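Alpha-galactosidase (Thermus thermophilus, PDB 6LCJ) probably cleaves alpha-linked galactose from oligosaccharides, acting as a thermostable, hexameric glycosidase of family GH36. Local coordinates at residues F40-F45 with G94-P99; R102-G107 with D120-R125; V192-D197 with Y298-L303. All coordinates share one frame; numbering follows the deposited sequence.

Contact 1. Residues F40-F45 with G94-P99; sequences FPAKGF and GALRGP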
# COMPACT_ATOMS: atom_id res chain seq x y z
N PHE E 40 37.33 10.29 -18.29
CA PHE E 40 37.34 8.90 -18.72
C PHE E 40 36.02 8.29 -18.28
O PHE E 40 35.40 8.78 -17.32
CB PHE E 40 38.51 8.11 -18.12
CG PHE E 40 38.64 8.21 -16.61
CD1 PHE E 40 37.85 7.43 -15.77
CD2 PHE E 40 39.58 9.06 -16.04
CE1 PHE E 40 37.97 7.52 -14.38
CE2 PHE E 40 39.70 9.16 -14.65
CZ PHE E 40 38.90 8.39 -13.82
N PRO E 41 35.56 7.24 -18.95
CA PRO E 41 34.43 6.46 -18.41
C PRO E 41 34.92 5.68 -17.20
O PRO E 41 35.98 5.05 -17.24
CB PRO E 41 34.03 5.55 -19.57
CG PRO E 41 35.31 5.37 -20.36
CD PRO E 41 36.07 6.67 -20.21
N ALA E 42 34.15 5.73 -16.11
CA ALA E 42 34.59 5.21 -14.82
C ALA E 42 34.04 3.80 -14.60
O ALA E 42 32.85 3.56 -14.79
CB ALA E 42 34.16 6.14 -13.69
N LYS E 43 34.92 2.88 -14.19
CA LYS E 43 34.52 1.50 -13.92
C LYS E 43 34.47 1.17 -12.43
O LYS E 43 33.84 0.17 -12.05
CB LYS E 43 35.46 0.52 -14.62
CG LYS E 43 35.68 0.80 -16.10
CD LYS E 43 34.46 0.39 -16.94
CE LYS E 43 34.55 0.96 -18.36
NZ LYS E 43 35.86 0.65 -19.03
N GLY E 44 35.11 1.95 -11.58
CA GLY E 44 35.01 1.73 -10.15
C GLY E 44 34.92 3.03 -9.38
O GLY E 44 35.47 4.06 -9.78
N PHE E 45 34.22 2.96 -8.25
CA PHE E 45 34.16 4.04 -7.28
C PHE E 45 34.78 3.54 -5.98
O PHE E 45 34.45 2.45 -5.51
CB PHE E 45 32.71 4.50 -7.05
CG PHE E 45 32.52 5.41 -5.81
CD1 PHE E 45 33.22 6.61 -5.69
CD2 PHE E 45 31.63 5.07 -4.80
CE1 PHE E 45 33.03 7.44 -4.58
CE2 PHE E 45 31.43 5.91 -3.69
CZ PHE E 45 32.14 7.08 -3.58
N GLY E 94 36.81 9.99 -1.85
CA GLY E 94 36.31 9.09 -2.86
C GLY E 94 37.26 9.08 -4.04
O GLY E 94 38.18 9.91 -4.13
N ALA E 95 37.05 8.12 -4.93
CA ALA E 95 37.89 8.05 -6.11
C ALA E 95 37.16 7.30 -7.20
O ALA E 95 36.35 6.41 -6.93
CB ALA E 95 39.25 7.41 -5.82
N LEU E 96 37.46 7.67 -8.44
CA LEU E 96 36.97 6.99 -9.63
C LEU E 96 38.15 6.37 -10.35
O LEU E 96 39.27 6.90 -10.34
CB LEU E 96 36.22 7.97 -10.55
CG LEU E 96 34.88 8.50 -10.02
CD1 LEU E 96 34.28 9.54 -10.94
CD2 LEU E 96 33.90 7.35 -9.79
N ARG E 97 37.90 5.23 -10.98
CA ARG E 97 38.95 4.41 -11.57
C ARG E 97 38.85 4.43 -13.09
O ARG E 97 37.84 4.00 -13.65
CB ARG E 97 38.85 2.98 -11.05
CG ARG E 97 40.09 2.17 -11.30
CD ARG E 97 39.86 0.76 -10.85
NE ARG E 97 40.65 0.48 -9.66
CZ ARG E 97 40.31 -0.42 -8.75
NH1 ARG E 97 39.19 -1.12 -8.90
NH2 ARG E 97 41.10 -0.62 -7.70
N GLY E 98 39.91 4.90 -13.74
CA GLY E 98 40.02 4.81 -15.17
C GLY E 98 40.34 3.39 -15.60
O GLY E 98 40.94 2.62 -14.85
N PRO E 99 39.92 3.02 -16.82
CA PRO E 99 40.27 1.69 -17.37
C PRO E 99 41.74 1.30 -17.21
O PRO E 99 42.04 0.09 -17.18
CB PRO E 99 39.89 1.83 -18.85
CG PRO E 99 38.73 2.79 -18.84
CD PRO E 99 38.91 3.71 -17.65
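The ring of Phe40 lies against the backbone where strand 94-97 runs out. Gly98 CA sits over one face, 3.7 Å from the centroid of the Phe40 ring and 24° off its normal, a CH-pi contact, while the carbonyl oxygen of Leu96 approaches the ring edge. Phe40 reaches this place through the crowded first torsion, CG between the backbone N and the carbonyl carbon (chi1 52°). Two backbone hydrogen bonds then grip Arg97: Lys43 N gives to Arg97 O at 3.2 Å, almost straight and nearly along the C=O axis, and Arg97 N gives to Gly44 O at 3.0 Å with the bond bent at the hydrogen (N-H...O 138°). Next along, Phe45 and Leu96 form an antiparallel non-hydrogen-bonded pair. Here Phe45 CA lies 3.2 Å from Ala95 O in a CA-H...O contact, and Leu96 CA makes the reciprocal kind of contact to Gly44 O. The pairing joins strands 44-48 and 93-97, neighbours in one sheet of the N-terminal beta-sandwich. Leu96 CD2 lies on the sandwich-facing side, 4.1 Å from both Ala42 CB and Phe45 CB. Outside the pair, Leu122 of the other sheet meets Phe45 and Leu96 on that face. Arg97 projects from the other face, its CB near Gly44 O, and its guanidinium forms a salt bridge with Glu140 and a cation-pi contact with Trp58.

Contact 2. Residues R102-G107 with D120-R125; sequences RALLLG and DLLLGR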
# COMPACT_ATOMS: atom_id res chain seq x y z
N ARG E 102 44.48 3.97 -13.21
CA ARG E 102 44.73 5.23 -12.54
C ARG E 102 43.45 5.72 -11.87
O ARG E 102 42.34 5.43 -12.33
CB ARG E 102 45.29 6.26 -13.52
CG ARG E 102 46.66 5.84 -14.06
CD ARG E 102 47.45 6.99 -14.65
NE ARG E 102 46.80 7.53 -15.84
CZ ARG E 102 46.89 8.81 -16.21
NH1 ARG E 102 47.60 9.66 -15.48
NH2 ARG E 102 46.26 9.23 -17.31
N ALA E 103 43.62 6.44 -10.77
CA ALA E 103 42.49 6.87 -9.95
C ALA E 103 42.38 8.39 -9.94
O ALA E 103 43.38 9.10 -9.84
CB ALA E 103 42.63 6.35 -8.52
N LEU E 104 41.15 8.88 -10.06
CA LEU E 104 40.84 10.28 -9.80
C LEU E 104 40.35 10.36 -8.36
O LEU E 104 39.29 9.81 -8.03
CB LEU E 104 39.79 10.80 -10.79
CG LEU E 104 39.37 12.26 -10.61
CD1 LEU E 104 40.48 13.18 -11.09
CD2 LEU E 104 38.08 12.52 -11.36
N LEU E 105 41.11 11.03 -7.51
CA LEU E 105 40.85 11.09 -6.07
C LEU E 105 40.37 12.48 -5.67
O LEU E 105 40.97 13.48 -6.06
CB LEU E 105 42.10 10.74 -5.27
CG LEU E 105 42.01 10.67 -3.74
CD1 LEU E 105 42.98 9.63 -3.18
CD2 LEU E 105 42.27 12.05 -3.10
N LEU E 106 39.30 12.51 -4.88
CA LEU E 106 38.80 13.72 -4.25
C LEU E 106 38.69 13.45 -2.76
O LEU E 106 37.87 12.63 -2.34
CB LEU E 106 37.44 14.11 -4.84
CG LEU E 106 36.78 15.31 -4.16
CD1 LEU E 106 37.44 16.61 -4.64
CD2 LEU E 106 35.26 15.32 -4.38
N GLY E 107 39.49 14.16 -1.95
CA GLY E 107 39.51 13.93 -0.52
C GLY E 107 39.43 15.18 0.34
O GLY E 107 40.14 16.16 0.10
N ASP E 120 30.08 9.38 -13.85
CA ASP E 120 30.49 10.60 -14.53
C ASP E 120 30.84 11.72 -13.56
O ASP E 120 31.12 12.84 -14.01
CB ASP E 120 29.39 11.05 -15.50
CG ASP E 120 28.06 11.31 -14.79
OD1 ASP E 120 27.90 10.88 -13.63
OD2 ASP E 120 27.17 11.96 -15.39
N LEU E 121 30.87 11.46 -12.26
CA LEU E 121 31.01 12.56 -11.33
C LEU E 121 31.49 12.06 -9.98
O LEU E 121 31.01 11.04 -9.47
CB LEU E 121 29.67 13.29 -11.18
CG LEU E 121 29.64 14.38 -10.13
CD1 LEU E 121 30.51 15.54 -10.60
CD2 LEU E 121 28.22 14.81 -9.84
N LEU E 122 32.46 12.79 -9.41
CA LEU E 122 32.75 12.79 -7.99
C LEU E 122 32.18 14.08 -7.41
O LEU E 122 32.51 15.17 -7.90
CB LEU E 122 34.25 12.74 -7.70
CG LEU E 122 34.96 11.39 -7.68
CD1 LEU E 122 36.47 11.58 -7.57
CD2 LEU E 122 34.44 10.53 -6.53
N LEU E 123 31.34 13.97 -6.39
CA LEU E 123 30.75 15.13 -5.75
C LEU E 123 31.11 15.12 -4.26
O LEU E 123 30.73 14.19 -3.54
CB LEU E 123 29.24 15.16 -5.95
CG LEU E 123 28.49 16.43 -5.54
CD1 LEU E 123 27.17 16.55 -6.29
CD2 LEU E 123 28.22 16.42 -4.05
N GLY E 124 31.82 16.15 -3.81
CA GLY E 124 32.16 16.30 -2.41
C GLY E 124 31.27 17.34 -1.75
O GLY E 124 31.05 18.42 -2.30
N ARG E 125 30.76 16.99 -0.57
CA ARG E 125 29.82 17.84 0.14
C ARG E 125 30.15 17.85 1.62
O ARG E 125 30.08 16.82 2.28
CB ARG E 125 28.38 17.37 -0.08
CG ARG E 125 27.34 18.28 0.56
CD ARG E 125 25.93 17.85 0.25
NE ARG E 125 25.66 17.96 -1.18
CZ ARG E 125 24.68 17.32 -1.79
NH1 ARG E 125 23.88 16.51 -1.10
NH2 ARG E 125 24.50 17.48 -3.10
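Leu122 holds CG anti to its carbonyl carbon (chi1 -84°) and its chain then extends, so that CD1 probes the backbone of strand 102-107. Leu106 turns the other way, with CG anti to the backbone N (chi1 175°), which carries CD2 toward Gly124. The CD1 methyl of Leu122 does most of the touching: it lies 3.4 Å from Leu104 O, 3.8 Å from Leu106 CB and 4.2 Å from Leu104 CD2, and so sits between the two leucines that point toward it from one face of their strand. Beyond it, Leu106 CD2 rests 3.6 Å from Gly124 N. A beta carbon on Gly124 would lie a tight 3.0 Å from Leu106 CD2, consistent with a glycine at this close approach. No hydrogen bond crosses between the segments. The strand axes run nearly parallel, 8° apart, with a closest approach of 8.1 Å, evidence for face-to-face packing of the two sheets of a beta-sandwich. Leu135, Tyr137 and Val36 add to the surroundings of Leu104, and Trp133 touches Leu106. On the reverse face of strand 102-108, Leu105 packs on helix 140-149, whereas on the far side of strand 122-126 Leu123 touches strand 33-37 and Glu258 of a second subunit.

Contact 3. Residues V192-D197 with Y298-L303; sequences VFQIDD and YDYLKL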
# COMPACT_ATOMS: atom_id res chain seq x y z
N VAL E 192 52.83 -5.33 25.80
CA VAL E 192 51.60 -4.88 26.43
C VAL E 192 50.73 -6.10 26.70
O VAL E 192 50.58 -6.97 25.84
CB VAL E 192 50.83 -3.87 25.55
CG1 VAL E 192 49.63 -3.29 26.30
CG2 VAL E 192 51.73 -2.77 25.03
N PHE E 193 50.15 -6.17 27.90
CA PHE E 193 49.14 -7.16 28.25
C PHE E 193 47.83 -6.40 28.45
O PHE E 193 47.69 -5.66 29.43
CB PHE E 193 49.55 -7.91 29.51
CG PHE E 193 48.65 -9.07 29.85
CD1 PHE E 193 47.47 -8.87 30.55
CD2 PHE E 193 48.99 -10.36 29.47
CE1 PHE E 193 46.65 -9.94 30.87
CE2 PHE E 193 48.16 -11.44 29.79
CZ PHE E 193 46.98 -11.22 30.50
N GLN E 194 46.88 -6.57 27.53
CA GLN E 194 45.71 -5.70 27.46
C GLN E 194 44.44 -6.46 27.83
O GLN E 194 44.09 -7.44 27.18
CB GLN E 194 45.57 -5.08 26.08
CG GLN E 194 44.48 -4.00 26.00
CD GLN E 194 43.44 -4.35 24.95
OE1 GLN E 194 43.77 -4.54 23.78
NE2 GLN E 194 42.17 -4.45 25.37
N ILE E 195 43.76 -5.98 28.88
CA ILE E 195 42.48 -6.52 29.33
C ILE E 195 41.37 -5.86 28.52
O ILE E 195 41.26 -4.63 28.47
CB ILE E 195 42.27 -6.28 30.83
CG1 ILE E 195 43.31 -7.03 31.62
CG2 ILE E 195 40.89 -6.74 31.28
CD1 ILE E 195 43.77 -6.25 32.78
N ASP E 196 40.52 -6.68 27.89
CA ASP E 196 39.51 -6.14 27.01
C ASP E 196 38.15 -6.12 27.71
O ASP E 196 38.06 -6.07 28.94
CB ASP E 196 39.48 -6.94 25.71
CG ASP E 196 39.01 -6.11 24.52
OD1 ASP E 196 37.80 -6.17 24.18
OD2 ASP E 196 39.87 -5.42 23.90
N ASP E 197 37.08 -6.16 26.92
CA ASP E 197 35.72 -6.14 27.43
C ASP E 197 35.51 -7.32 28.36
O ASP E 197 35.95 -8.44 28.09
CB ASP E 197 34.76 -6.19 26.23
CG ASP E 197 33.30 -6.08 26.61
OD1 ASP E 197 32.96 -5.70 27.75
OD2 ASP E 197 32.47 -6.36 25.72
N TYR E 298 47.52 1.60 34.05
CA TYR E 298 47.43 1.32 32.62
C TYR E 298 47.89 2.53 31.81
O TYR E 298 47.42 3.64 32.06
CB TYR E 298 45.99 0.96 32.24
CG TYR E 298 45.47 -0.22 33.01
CD1 TYR E 298 44.95 -0.06 34.29
CD2 TYR E 298 45.54 -1.50 32.48
CE1 TYR E 298 44.49 -1.14 35.00
CE2 TYR E 298 45.07 -2.59 33.19
CZ TYR E 298 44.55 -2.40 34.45
OH TYR E 298 44.08 -3.47 35.15
N ASP E 299 48.79 2.31 30.85
CA ASP E 299 49.18 3.38 29.92
C ASP E 299 49.00 2.99 28.45
O ASP E 299 49.54 3.64 27.56
CB ASP E 299 50.62 3.81 30.18
CG ASP E 299 51.61 2.67 30.00
OD1 ASP E 299 51.19 1.49 30.04
OD2 ASP E 299 52.81 2.95 29.81
N TYR E 300 48.25 1.92 28.19
CA TYR E 300 47.80 1.56 26.85
C TYR E 300 46.29 1.39 26.95
O TYR E 300 45.80 0.58 27.74
CB TYR E 300 48.49 0.28 26.36
CG TYR E 300 48.11 -0.23 24.98
CD1 TYR E 300 46.87 -0.81 24.74
CD2 TYR E 300 49.01 -0.17 23.92
CE1 TYR E 300 46.53 -1.28 23.49
CE2 TYR E 300 48.69 -0.65 22.66
CZ TYR E 300 47.44 -1.21 22.45
OH TYR E 300 47.11 -1.67 21.21
N LEU E 301 45.54 2.20 26.20
CA LEU E 301 44.08 2.22 26.32
C LEU E 301 43.43 1.94 24.98
O LEU E 301 43.79 2.55 23.97
CB LEU E 301 43.60 3.56 26.86
CG LEU E 301 44.17 3.95 28.22
CD1 LEU E 301 43.67 5.35 28.63
CD2 LEU E 301 43.80 2.89 29.26
N LYS E 302 42.49 1.01 24.97
CA LYS E 302 41.70 0.70 23.78
C LYS E 302 40.34 1.36 23.96
O LYS E 302 39.52 0.91 24.76
CB LYS E 302 41.59 -0.80 23.56
CG LYS E 302 40.84 -1.21 22.28
CD LYS E 302 40.90 -2.73 22.09
CE LYS E 302 39.92 -3.22 21.01
NZ LYS E 302 39.96 -4.72 20.85
N LEU E 303 40.14 2.45 23.24
CA LEU E 303 38.91 3.22 23.32
C LEU E 303 38.04 2.77 22.16
O LEU E 303 38.42 2.92 20.99
CB LEU E 303 39.21 4.72 23.26
CG LEU E 303 40.23 5.16 24.32
CD1 LEU E 303 40.51 6.67 24.26
CD2 LEU E 303 39.73 4.75 25.71
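Strands 192-195 and 298-303 run in the same general direction but are splayed by 42°, with axes 8.2 Å apart at closest approach. Strand 229-234 lies between them in the sheet order, so side chains alone bridge the gap. Val192 CG1 sits over one face of the Tyr300 ring in a CH-pi contact, 4.1 Å from the centroid, and Gln194 CG follows alongside CD1 of the same ring. Such next-but-one contact is what the curvature of a TIM barrel produces: these residues pack within the eight-stranded parallel barrel, and Asp196 and Lys302 lie near the C-terminal strand ends, the side where glycosidases of this fold place the active site. Lys302 is extended throughout, and its NZ reaches Asp196 OD2 at 3.1 Å in a salt bridge through the syn lone pair. Gln194 NE2 gives to the anti lone pair of Asp196 OD2 at 2.9 Å, in the amide plane, and weakly to Ile195 O, which helps hold the amide. Asp196 OD1 receives Asp197 N at 2.8 Å from above the carboxylate plane; together these donors would probably favour an ionised carboxylate. An alanine in place of Asp196 would remove this countercharge, and the buried Lys302 ammonium and Gln194 amide would probably be less firmly placed. Ile195 CD1 meets the edge of the Tyr298 ring, 3.7 Å from Tyr298 OH; that hydroxyl hydrogen-bonds Met216 O, and both side chains touch helix 216-224.

Following the chain from the N terminus, contact 1 closes a loop of 48 residues that includes strand 56-59, helix 80-84 and strand 89-91. Contact 2 then closes a short loop holding strand 113-117, and contact 3 a span of 100 residues that includes barrel strand 229-234 and helices 216-224 and 280-296. The three loops follow in series; none nests in or crosses another. Contacts 1 and 2 touch: Leu96 O is 2.7 Å from Leu104 N, a probable hydrogen bond within one sheet, while Leu96 also packs on Leu122 of the other sheet of the sandwich. Contact 3 lies in the barrel, its nearest atoms about 24 Å from either, on the opposite side of the chain's centre.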